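Local coordinates for protein aminotransferase AspB (Helicobacter pylori 26695, PDB 3EZS) that probably works as a pyridoxal 5'-phosphate-dependent aminotransferase, transferring amino groups as members of aminotransferase class I and II do, at residues E149-V155 with K185-I189; L176-K181 with A211-N217; S197-E201 with R286-A290; S228-S233 with A275-H281. All coordinates share one frame. Residue numbers count along the deposited sequence, not the author numbering.

In the fold
Interactions 1 and 2 lie on helices flanking the mixed sheet and both use helix 173-186, one at its end and one along its flank, with centres 16 Å apart. Interactions 3 and 4 share helix 280-299, on the other side of the chain's centre from interaction 1; their centres are 12 Å apart and they meet directly, for Glu198 OE2 forms a salt bridge with Arg232 NE at 3.0 Å. Ser228 and Ser230 of interaction 4 bind a phosphate ion, probably from the crystallisation liquor, where the phosphate of the cofactor would be expected. The centres of interactions 1 and 4 are 36 Å apart.

Interaction 1. Residues E149-V155 with K185-I189; sequences EKELQEV and KHDFI. With EDO (1,2-ethanediol), chain E.
This is an apolar contact with a hydrated polar edge, made where two chain segments enter neighbouring parallel strands: the short helix 149-154 leads into strand 157-160, and the end of helix 173-186 leads into strand 189-193. Helix 173-186 connects these strands in a beta-alpha-beta crossover, and the contact packs the two strand entrances together. Val155 leaves helical geometry at phi/psi -71/148; Asp187 does so with positive phi (57/58), and the extended Phe188 follows. In register, Gln153 CA lies 6.0 Å from His186 CA and Val155 CA 6.6 Å from Phe188 CA. Two CH-pi contacts shape the packing: Leu152 CB sits over a face of the His186 ring (chi1 m), 3.8 Å from its centroid, and Val155 CG1 over a face of the Phe188 ring (chi1 p), 4.1 Å from its centroid. No direct hydrogen bond crosses; one water joins Glu149 OE1 (3.3 Å), Lys185 NZ (2.8 Å) and His186 NE2 (2.8 Å). Within helix 149-154, Gln153 NE2 donates to Glu149 OE2 at 3.1 Å, orienting the carboxylate. Around the contact, Leu182 touches both Leu152 and Phe188, and Ile189 pairs through its backbone with Asp156 and Val158.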
# COMPACT_ATOMS: atom_id res chain seq x y z
N GLU A 149 26.09 -26.41 -1.66
CA GLU A 149 25.11 -27.49 -1.81
C GLU A 149 24.09 -27.61 -0.67
O GLU A 149 22.88 -27.77 -0.94
CB GLU A 149 25.83 -28.83 -2.05
CG GLU A 149 24.91 -30.02 -2.39
CD GLU A 149 24.11 -29.86 -3.69
OE1 GLU A 149 24.56 -29.17 -4.64
OE2 GLU A 149 23.03 -30.47 -3.78
N LYS A 150 24.56 -27.52 0.57
CA LYS A 150 23.66 -27.61 1.73
C LYS A 150 22.68 -26.43 1.74
O LYS A 150 21.47 -26.61 1.94
CB LYS A 150 24.47 -27.71 3.04
CG LYS A 150 23.66 -27.71 4.36
CD LYS A 150 22.61 -28.83 4.45
N GLU A 151 23.20 -25.22 1.50
CA GLU A 151 22.39 -24.02 1.42
C GLU A 151 21.32 -24.12 0.34
O GLU A 151 20.17 -23.77 0.59
CB GLU A 151 23.27 -22.80 1.18
CG GLU A 151 24.17 -22.47 2.37
CD GLU A 151 25.15 -21.36 2.10
OE1 GLU A 151 25.61 -21.19 0.93
OE2 GLU A 151 25.47 -20.66 3.07
N LEU A 152 21.69 -24.62 -0.85
CA LEU A 152 20.71 -24.80 -1.93
C LEU A 152 19.54 -25.70 -1.52
O LEU A 152 18.40 -25.47 -1.93
CB LEU A 152 21.39 -25.34 -3.21
CG LEU A 152 22.25 -24.32 -3.97
CD1 LEU A 152 23.23 -25.00 -4.90
CD2 LEU A 152 21.37 -23.28 -4.73
N GLN A 153 19.82 -26.71 -0.69
CA GLN A 153 18.80 -27.64 -0.19
C GLN A 153 17.97 -27.08 0.97
O GLN A 153 16.87 -27.58 1.24
CB GLN A 153 19.46 -28.95 0.26
CG GLN A 153 20.16 -29.72 -0.84
CD GLN A 153 20.91 -30.95 -0.31
OE1 GLN A 153 20.72 -31.35 0.84
NE2 GLN A 153 21.75 -31.54 -1.16
N GLU A 154 18.49 -26.05 1.66
CA GLU A 154 17.81 -25.44 2.80
C GLU A 154 16.95 -24.23 2.47
O GLU A 154 15.93 -23.99 3.12
CB GLU A 154 18.82 -25.04 3.88
N VAL A 155 17.35 -23.48 1.44
CA VAL A 155 16.69 -22.22 1.09
C VAL A 155 15.29 -22.44 0.50
O VAL A 155 15.03 -23.44 -0.16
CB VAL A 155 17.60 -21.37 0.14
CG1 VAL A 155 17.65 -21.98 -1.25
CG2 VAL A 155 17.12 -19.93 0.08
N LYS A 185 15.44 -27.67 -9.66
CA LYS A 185 16.06 -28.87 -9.09
C LYS A 185 15.79 -28.99 -7.59
O LYS A 185 15.43 -30.06 -7.10
CB LYS A 185 17.58 -28.85 -9.31
CG LYS A 185 18.32 -30.07 -8.75
CD LYS A 185 19.81 -29.92 -8.93
CE LYS A 185 20.56 -31.17 -8.46
NZ LYS A 185 22.04 -30.96 -8.51
N HIS A 186 16.01 -27.90 -6.86
CA HIS A 186 15.84 -27.92 -5.41
C HIS A 186 14.45 -27.49 -4.95
O HIS A 186 14.14 -27.56 -3.76
CB HIS A 186 16.91 -27.05 -4.76
CG HIS A 186 18.31 -27.53 -5.00
ND1 HIS A 186 18.88 -28.55 -4.26
CD2 HIS A 186 19.25 -27.14 -5.89
CE1 HIS A 186 20.11 -28.77 -4.69
NE2 HIS A 186 20.36 -27.92 -5.68
N ASP A 187 13.61 -27.06 -5.89
CA ASP A 187 12.26 -26.59 -5.59
C ASP A 187 12.22 -25.41 -4.59
O ASP A 187 11.63 -25.53 -3.51
CB ASP A 187 11.35 -27.75 -5.14
CG ASP A 187 9.85 -27.40 -5.22
OD1 ASP A 187 9.49 -26.44 -5.94
OD2 ASP A 187 9.04 -28.10 -4.58
N PHE A 188 12.89 -24.32 -4.94
CA PHE A 188 12.77 -23.06 -4.17
C PHE A 188 12.25 -21.96 -5.12
O PHE A 188 12.29 -22.11 -6.34
CB PHE A 188 14.05 -22.63 -3.44
CG PHE A 188 15.23 -22.43 -4.32
CD1 PHE A 188 15.40 -21.25 -5.03
CD2 PHE A 188 16.23 -23.41 -4.40
CE1 PHE A 188 16.52 -21.05 -5.83
CE2 PHE A 188 17.36 -23.22 -5.20
CZ PHE A 188 17.51 -22.03 -5.91
N ILE A 189 11.71 -20.90 -4.53
CA ILE A 189 11.18 -19.77 -5.26
C ILE A 189 12.32 -18.80 -5.56
O ILE A 189 13.11 -18.47 -4.68
CB ILE A 189 10.04 -19.05 -4.49
CG1 ILE A 189 8.91 -20.03 -4.15
CG2 ILE A 189 9.54 -17.81 -5.28
CD1 ILE A 189 8.41 -20.83 -5.33
C1 EDO E . 27.98 -18.43 0.30
O1 EDO E . 27.74 -19.85 0.35
C2 EDO E . 26.78 -17.68 0.89
O2 EDO E . 26.55 -18.14 2.24
O HOH W 1 22.65 -28.56 -7.25
O HOH W 2 22.03 -32.29 -5.36

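Interaction 2. Residues L176-K181 with A211-N217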
# COMPACT_ATOMS: atom_id res chain seq x y z
N LEU A 176 21.77 -16.63 -15.36
CA LEU A 176 20.35 -16.70 -14.97
C LEU A 176 19.77 -18.08 -15.23
O LEU A 176 18.96 -18.58 -14.45
CB LEU A 176 19.52 -15.61 -15.68
CG LEU A 176 19.81 -14.12 -15.35
CD1 LEU A 176 19.13 -13.18 -16.33
CD2 LEU A 176 19.43 -13.74 -13.94
N ILE A 177 20.20 -18.71 -16.32
CA ILE A 177 19.75 -20.07 -16.69
C ILE A 177 20.13 -21.07 -15.60
O ILE A 177 19.31 -21.90 -15.21
CB ILE A 177 20.29 -20.50 -18.07
CG1 ILE A 177 19.54 -19.74 -19.18
CG2 ILE A 177 20.11 -22.01 -18.29
CD1 ILE A 177 20.21 -19.85 -20.61
N SER A 178 21.37 -20.96 -15.09
CA SER A 178 21.84 -21.83 -14.01
C SER A 178 20.97 -21.69 -12.77
O SER A 178 20.63 -22.69 -12.15
CB SER A 178 23.28 -21.52 -13.62
OG SER A 178 24.17 -21.79 -14.69
N TRP A 179 20.62 -20.46 -12.43
CA TRP A 179 19.75 -20.21 -11.28
C TRP A 179 18.37 -20.81 -11.48
O TRP A 179 17.82 -21.40 -10.56
CB TRP A 179 19.63 -18.73 -10.97
CG TRP A 179 20.74 -18.17 -10.14
CD1 TRP A 179 21.73 -17.35 -10.57
CD2 TRP A 179 20.97 -18.39 -8.74
NE1 TRP A 179 22.56 -17.04 -9.53
CE2 TRP A 179 22.11 -17.65 -8.39
CE3 TRP A 179 20.29 -19.11 -7.75
CZ2 TRP A 179 22.62 -17.63 -7.08
CZ3 TRP A 179 20.81 -19.09 -6.44
CH2 TRP A 179 21.96 -18.35 -6.13
N VAL A 180 17.81 -20.68 -12.68
CA VAL A 180 16.49 -21.25 -12.94
C VAL A 180 16.54 -22.77 -12.73
O VAL A 180 15.67 -23.34 -12.06
CB VAL A 180 15.98 -20.90 -14.37
CG1 VAL A 180 14.78 -21.76 -14.76
CG2 VAL A 180 15.64 -19.41 -14.46
N LYS A 181 17.56 -23.41 -13.28
CA LYS A 181 17.73 -24.86 -13.12
C LYS A 181 17.89 -25.28 -11.65
O LYS A 181 17.37 -26.32 -11.24
CB LYS A 181 18.89 -25.36 -13.97
CG LYS A 181 18.62 -25.26 -15.48
CD LYS A 181 19.80 -25.77 -16.31
CE LYS A 181 19.53 -25.68 -17.82
NZ LYS A 181 18.43 -26.58 -18.25
N ALA A 211 15.66 -16.33 -19.41
CA ALA A 211 16.40 -17.53 -19.04
C ALA A 211 15.44 -18.71 -18.94
O ALA A 211 15.76 -19.84 -19.32
CB ALA A 211 17.14 -17.30 -17.69
N CYS A 212 14.25 -18.43 -18.43
CA CYS A 212 13.21 -19.42 -18.31
C CYS A 212 12.83 -20.02 -19.65
O CYS A 212 12.68 -21.24 -19.76
CB CYS A 212 11.97 -18.81 -17.63
SG CYS A 212 12.09 -18.65 -15.83
N MSE A 213 12.67 -19.17 -20.65
CA MSE A 213 12.32 -19.61 -22.00
C MSE A 213 13.40 -20.54 -22.55
O MSE A 213 13.08 -21.54 -23.19
CB MSE A 213 12.18 -18.42 -22.94
CG MSE A 213 11.14 -17.39 -22.57
SE MSE A 213 9.35 -18.05 -22.39
CE MSE A 213 9.05 -18.64 -24.23
N LEU A 214 14.66 -20.22 -22.29
CA LEU A 214 15.80 -21.01 -22.78
C LEU A 214 16.18 -22.21 -21.91
O LEU A 214 17.02 -23.00 -22.32
CB LEU A 214 17.04 -20.11 -22.95
CG LEU A 214 16.96 -19.05 -24.04
CD1 LEU A 214 18.07 -18.05 -23.87
CD2 LEU A 214 16.98 -19.68 -25.44
N ALA A 215 15.59 -22.33 -20.72
CA ALA A 215 15.89 -23.44 -19.80
C ALA A 215 14.75 -24.44 -19.76
O ALA A 215 14.69 -25.24 -18.83
CB ALA A 215 16.14 -22.91 -18.39
N GLY A 216 13.84 -24.40 -20.74
CA GLY A 216 12.69 -25.30 -20.78
C GLY A 216 11.63 -25.03 -19.70
O GLY A 216 10.91 -25.94 -19.29
N ASN A 217 11.51 -23.77 -19.26
CA ASN A 217 10.59 -23.38 -18.20
C ASN A 217 9.72 -22.20 -18.65
O ASN A 217 9.62 -21.17 -17.98
CB ASN A 217 11.37 -23.05 -16.92
CG ASN A 217 10.48 -22.77 -15.75
OD1 ASN A 217 9.41 -23.37 -15.61
ND2 ASN A 217 10.90 -21.84 -14.89
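Starting at Leu176, the helix already lies close to its partner: Leu176 CB is 3.5 Å from Ala211 CB. One residue on, Ile177 marks the closest backbone approach, its CA only 4.8 Å from Ala211 CA, a spacing possible because the residue facing it is an alanine. Its side chain spreads over the partner, with CG1 3.7 Å from Ala211 CB, CD1 3.9 Å from Leu214 CB and CG2 4.1 Å from Ala215 CB. The chain returns to the interface at Val180, where CG2 meets Cys212 SG at 3.9 Å and Ala211 CB at 4.1 Å, and CG1 meets Ala215 CB at 4.0 Å and Asn217 ND2 at 3.9 Å. Asn217 is held in place by its backbone N bonding to Cys212 O (2.8 Å), past Gly216 with positive phi, and by its side-chain amide bonding to Lys221 O. At the exposed edge, Lys181 NZ comes within 4.0 Å of Ala215 O. The two helices, 173-186 and 208-214, precede the adjacent parallel strands 189-193 and 223-228. With no hydrogen bond between the segments, their fit depends on shape and apolar contact, small alanines letting the larger Ile177 and Val180 fill the space.

Interaction 3. Residues S197-E201 with R286-A290; sequences SEIYE and RNIYA
Build the 197-201 segment, which follows strand 189-193, as an irregular loop, extended at Tyr200 (phi/psi -155/159), running past one face of helix 280-299; Ile199 CA lies 5.7 Å from Arg286 CA, and Glu201 CA 4.1 Å from Ala290 CA. Arg286, with chi1 and chi2 t and chi3 p, passes over one face of the Tyr200 ring (chi1 p), its CD 3.5 Å from the centroid, a CH-pi contact. Its NH1 donates to Tyr200 O at 2.7 Å and, weakly, to Glu201 O at 3.2 Å, while NH2 has a salt-bridge partner in Glu283. Ile199 CD1 touches Tyr289 CD2 at 3.9 Å. The loop's other polar groups find partners outside the pair: Ile199 and Glu201 make backbone hydrogen bonds with Ser309 and Pro307, the Glu201 carboxylate bridges to Lys294 and Arg297, further along the same helix, and Glu198 to Arg232 and Arg75. Thus one arginine side chain both bonds loop carbonyls, strongly at Tyr200 O, and lies over the Tyr200 ring, tying loop to helix.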
# COMPACT_ATOMS: atom_id res chain seq x y z
N SER A 197 16.53 -2.65 -15.01
CA SER A 197 16.64 -3.25 -16.33
C SER A 197 16.59 -2.25 -17.48
O SER A 197 17.01 -2.57 -18.58
CB SER A 197 15.60 -4.37 -16.50
OG SER A 197 14.30 -3.87 -16.31
N GLU A 198 16.10 -1.03 -17.23
CA GLU A 198 16.05 0.01 -18.26
C GLU A 198 17.16 1.04 -18.09
O GLU A 198 17.19 2.02 -18.83
CB GLU A 198 14.68 0.70 -18.24
CG GLU A 198 13.53 -0.12 -18.80
CD GLU A 198 13.50 -0.08 -20.31
OE1 GLU A 198 14.40 -0.67 -20.93
OE2 GLU A 198 12.59 0.56 -20.88
N ILE A 199 18.05 0.83 -17.12
CA ILE A 199 19.16 1.73 -16.85
C ILE A 199 20.39 0.97 -17.30
O ILE A 199 20.90 0.14 -16.58
CB ILE A 199 19.25 2.13 -15.34
CG1 ILE A 199 17.88 2.58 -14.80
CG2 ILE A 199 20.31 3.23 -15.14
CD1 ILE A 199 17.18 3.65 -15.67
N TYR A 200 20.83 1.23 -18.52
CA TYR A 200 21.97 0.53 -19.07
C TYR A 200 22.62 1.40 -20.14
O TYR A 200 22.00 2.30 -20.71
CB TYR A 200 21.56 -0.85 -19.62
CG TYR A 200 20.57 -0.80 -20.75
CD1 TYR A 200 20.98 -0.72 -22.08
CD2 TYR A 200 19.21 -0.82 -20.50
CE1 TYR A 200 20.04 -0.68 -23.12
CE2 TYR A 200 18.27 -0.78 -21.52
CZ TYR A 200 18.69 -0.71 -22.82
OH TYR A 200 17.75 -0.66 -23.80
N GLU A 201 23.88 1.10 -20.42
CA GLU A 201 24.71 1.94 -21.28
C GLU A 201 24.78 1.49 -22.72
O GLU A 201 24.68 2.31 -23.62
CB GLU A 201 26.12 1.96 -20.68
CG GLU A 201 27.12 2.83 -21.38
CD GLU A 201 28.52 2.59 -20.87
OE1 GLU A 201 28.68 2.21 -19.69
OE2 GLU A 201 29.47 2.80 -21.65
N ARG A 286 17.67 7.19 -20.32
CA ARG A 286 18.71 6.14 -20.37
C ARG A 286 19.99 6.69 -20.98
O ARG A 286 21.08 6.37 -20.52
CB ARG A 286 18.26 4.95 -21.21
CG ARG A 286 19.22 3.74 -21.08
CD ARG A 286 18.99 2.66 -22.12
NE ARG A 286 19.27 3.13 -23.48
CZ ARG A 286 20.50 3.33 -24.00
NH1 ARG A 286 21.60 3.14 -23.28
NH2 ARG A 286 20.64 3.77 -25.25
N ASN A 287 19.85 7.49 -22.02
CA ASN A 287 21.01 8.06 -22.65
C ASN A 287 21.84 8.92 -21.70
O ASN A 287 23.05 8.91 -21.77
CB ASN A 287 20.62 8.88 -23.86
CG ASN A 287 21.81 9.29 -24.64
OD1 ASN A 287 22.17 10.46 -24.66
ND2 ASN A 287 22.51 8.31 -25.23
N ILE A 288 21.18 9.64 -20.80
CA ILE A 288 21.88 10.47 -19.81
C ILE A 288 22.64 9.56 -18.85
O ILE A 288 23.81 9.79 -18.58
CB ILE A 288 20.92 11.37 -19.00
CG1 ILE A 288 20.25 12.42 -19.89
CG2 ILE A 288 21.68 12.12 -17.90
CD1 ILE A 288 19.13 13.18 -19.14
N TYR A 289 21.99 8.52 -18.36
CA TYR A 289 22.66 7.58 -17.47
C TYR A 289 23.77 6.81 -18.20
O TYR A 289 24.77 6.47 -17.59
CB TYR A 289 21.69 6.60 -16.82
CG TYR A 289 20.59 7.24 -15.99
CD1 TYR A 289 20.89 8.12 -14.96
CD2 TYR A 289 19.25 6.94 -16.22
CE1 TYR A 289 19.88 8.71 -14.19
CE2 TYR A 289 18.24 7.51 -15.47
CZ TYR A 289 18.56 8.39 -14.46
OH TYR A 289 17.55 8.94 -13.72
N ALA A 290 23.57 6.54 -19.49
CA ALA A 290 24.58 5.88 -20.32
C ALA A 290 25.83 6.72 -20.35
O ALA A 290 26.93 6.22 -20.11
CB ALA A 290 24.07 5.66 -21.74

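Interaction 4. Residues S228-S233 with A275-H281; sequences SLSKRS and AWLDDRH. With PO4 (phosphate ion), chain C.
Residues 229-232 take helical phi/psi without regular helical bonding, after strand 223-228; Ser233 N still bonds to Leu229 O at 3.0 Å. Opposite, 275-281 passes from helix 266-277 to helix 280-299, Asp278 capping the new start through His281 N to OD2 (3.0 Å). Leu229 CA lies 7.7 Å from Trp276 CA, and Ser233 CA 6.8 Å from His281 CA. Arg232, extended (chi1 to chi3 t), fills the joint: NH1 donates to Ala275 O, and NH2 donates to Asp278 O and bridges to Asp279 OD1, each at 3.0 Å. Asp279 OD2 also salt-bridges Arg74. Leu229 CD1 makes a CH-pi contact over the face of the Trp276 six-membered ring, 3.4 Å from its centroid. Ser233 OG and His281 NE2 share a hydrogen bond of 2.7 Å, and His281 ND1 donates to Asp278 OD2 (2.7 Å). Ser228 OG and Ser230 OG bind O1 (2.4 Å) and O3 (2.7 Å) of a phosphate ion, probably from the crystallisation liquor; Ser230 N donates to Ser228 OG at 3.2 Å, an ST turn. Lys231 is probably the family's cofactor lysine; Tyr55 of the second subunit bonds its NZ. Helix 62-76 packs on Trp276 and Arg232, helix 39-46 on Ala275 and His281.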
# COMPACT_ATOMS: atom_id res chain seq x y z
N SER A 228 9.53 -1.75 -11.96
CA SER A 228 9.05 -0.45 -11.50
C SER A 228 9.23 0.58 -12.59
O SER A 228 10.15 0.49 -13.37
CB SER A 228 9.85 0.01 -10.30
OG SER A 228 9.49 1.34 -9.93
N LEU A 229 8.37 1.59 -12.60
CA LEU A 229 8.42 2.69 -13.57
C LEU A 229 9.24 3.90 -13.08
O LEU A 229 9.58 4.80 -13.85
CB LEU A 229 6.99 3.16 -13.78
CG LEU A 229 6.63 3.97 -15.01
CD1 LEU A 229 7.00 3.20 -16.28
CD2 LEU A 229 5.14 4.30 -14.96
N SER A 230 9.54 3.92 -11.79
CA SER A 230 10.14 5.08 -11.14
C SER A 230 11.38 5.65 -11.78
O SER A 230 11.47 6.86 -11.96
CB SER A 230 10.44 4.75 -9.67
OG SER A 230 9.25 4.33 -9.03
N LYS A 231 12.34 4.78 -12.11
CA LYS A 231 13.63 5.23 -12.68
C LYS A 231 13.54 5.41 -14.18
O LYS A 231 14.02 6.40 -14.74
CB LYS A 231 14.76 4.28 -12.28
CG LYS A 231 15.11 4.46 -10.80
CD LYS A 231 15.70 3.21 -10.22
CE LYS A 231 16.04 3.40 -8.74
NZ LYS A 231 14.94 4.00 -7.93
N ARG A 232 12.88 4.45 -14.81
CA ARG A 232 12.66 4.45 -16.25
C ARG A 232 12.05 5.75 -16.77
O ARG A 232 12.49 6.25 -17.82
CB ARG A 232 11.70 3.30 -16.59
CG ARG A 232 11.32 3.19 -18.03
CD ARG A 232 10.34 2.05 -18.28
NE ARG A 232 10.15 1.88 -19.72
CZ ARG A 232 9.19 2.45 -20.45
NH1 ARG A 232 8.23 3.21 -19.92
NH2 ARG A 232 9.17 2.22 -21.75
N SER A 233 11.04 6.27 -16.07
CA SER A 233 10.29 7.43 -16.57
C SER A 233 10.37 8.69 -15.72
O SER A 233 9.61 9.61 -15.94
CB SER A 233 8.83 7.03 -16.73
OG SER A 233 8.70 5.82 -17.47
N ALA A 275 2.81 6.25 -19.69
CA ALA A 275 4.26 6.03 -19.50
C ALA A 275 4.70 4.66 -20.01
O ALA A 275 5.68 4.57 -20.75
CB ALA A 275 4.66 6.20 -18.00
N TRP A 276 3.97 3.61 -19.65
CA TRP A 276 4.36 2.25 -20.06
C TRP A 276 4.22 2.01 -21.56
O TRP A 276 4.90 1.15 -22.09
CB TRP A 276 3.58 1.17 -19.30
CG TRP A 276 3.97 0.96 -17.84
CD1 TRP A 276 3.21 1.27 -16.75
CD2 TRP A 276 5.19 0.39 -17.33
NE1 TRP A 276 3.88 0.92 -15.60
CE2 TRP A 276 5.10 0.39 -15.92
CE3 TRP A 276 6.36 -0.11 -17.93
CZ2 TRP A 276 6.12 -0.12 -15.09
CZ3 TRP A 276 7.39 -0.60 -17.09
CH2 TRP A 276 7.24 -0.62 -15.70
N LEU A 277 3.30 2.72 -22.22
CA LEU A 277 3.08 2.58 -23.65
C LEU A 277 4.19 3.22 -24.52
O LEU A 277 4.35 2.86 -25.68
CB LEU A 277 1.75 3.24 -24.04
CG LEU A 277 0.41 2.63 -23.68
CD1 LEU A 277 -0.74 3.67 -23.73
CD2 LEU A 277 0.09 1.42 -24.58
N ASP A 278 4.94 4.16 -23.95
CA ASP A 278 5.96 4.91 -24.70
C ASP A 278 7.39 4.55 -24.32
O ASP A 278 7.71 4.39 -23.12
CB ASP A 278 5.77 6.40 -24.43
CG ASP A 278 6.80 7.24 -25.14
OD1 ASP A 278 6.78 7.27 -26.38
OD2 ASP A 278 7.62 7.87 -24.45
N ASP A 279 8.24 4.43 -25.34
CA ASP A 279 9.67 4.13 -25.16
C ASP A 279 10.60 5.32 -25.37
O ASP A 279 11.73 5.31 -24.90
CB ASP A 279 10.09 3.01 -26.12
CG ASP A 279 9.46 1.65 -25.77
OD1 ASP A 279 9.06 1.44 -24.62
OD2 ASP A 279 9.37 0.81 -26.66
N ARG A 280 10.11 6.35 -26.04
CA ARG A 280 10.91 7.52 -26.37
C ARG A 280 11.45 8.23 -25.18
O ARG A 280 12.65 8.46 -25.10
CB ARG A 280 10.09 8.51 -27.17
CG ARG A 280 9.76 8.01 -28.53
CD ARG A 280 8.73 8.90 -29.20
NE ARG A 280 8.45 8.36 -30.52
CZ ARG A 280 7.44 8.73 -31.30
NH1 ARG A 280 6.56 9.65 -30.91
NH2 ARG A 280 7.31 8.13 -32.48
N HIS A 281 10.57 8.57 -24.25
CA HIS A 281 11.01 9.28 -23.05
C HIS A 281 11.99 8.43 -22.21
O HIS A 281 12.92 8.97 -21.64
CB HIS A 281 9.81 9.73 -22.20
CG HIS A 281 9.21 8.64 -21.37
ND1 HIS A 281 8.43 7.64 -21.90
CD2 HIS A 281 9.31 8.38 -20.05
CE1 HIS A 281 8.07 6.81 -20.94
NE2 HIS A 281 8.57 7.24 -19.80
P PO4 C . 9.93 1.83 -6.36
O1 PO4 C . 9.36 1.06 -7.52
O2 PO4 C . 9.15 1.57 -5.12
O3 PO4 C . 9.85 3.29 -6.65
O4 PO4 C . 11.33 1.35 -6.13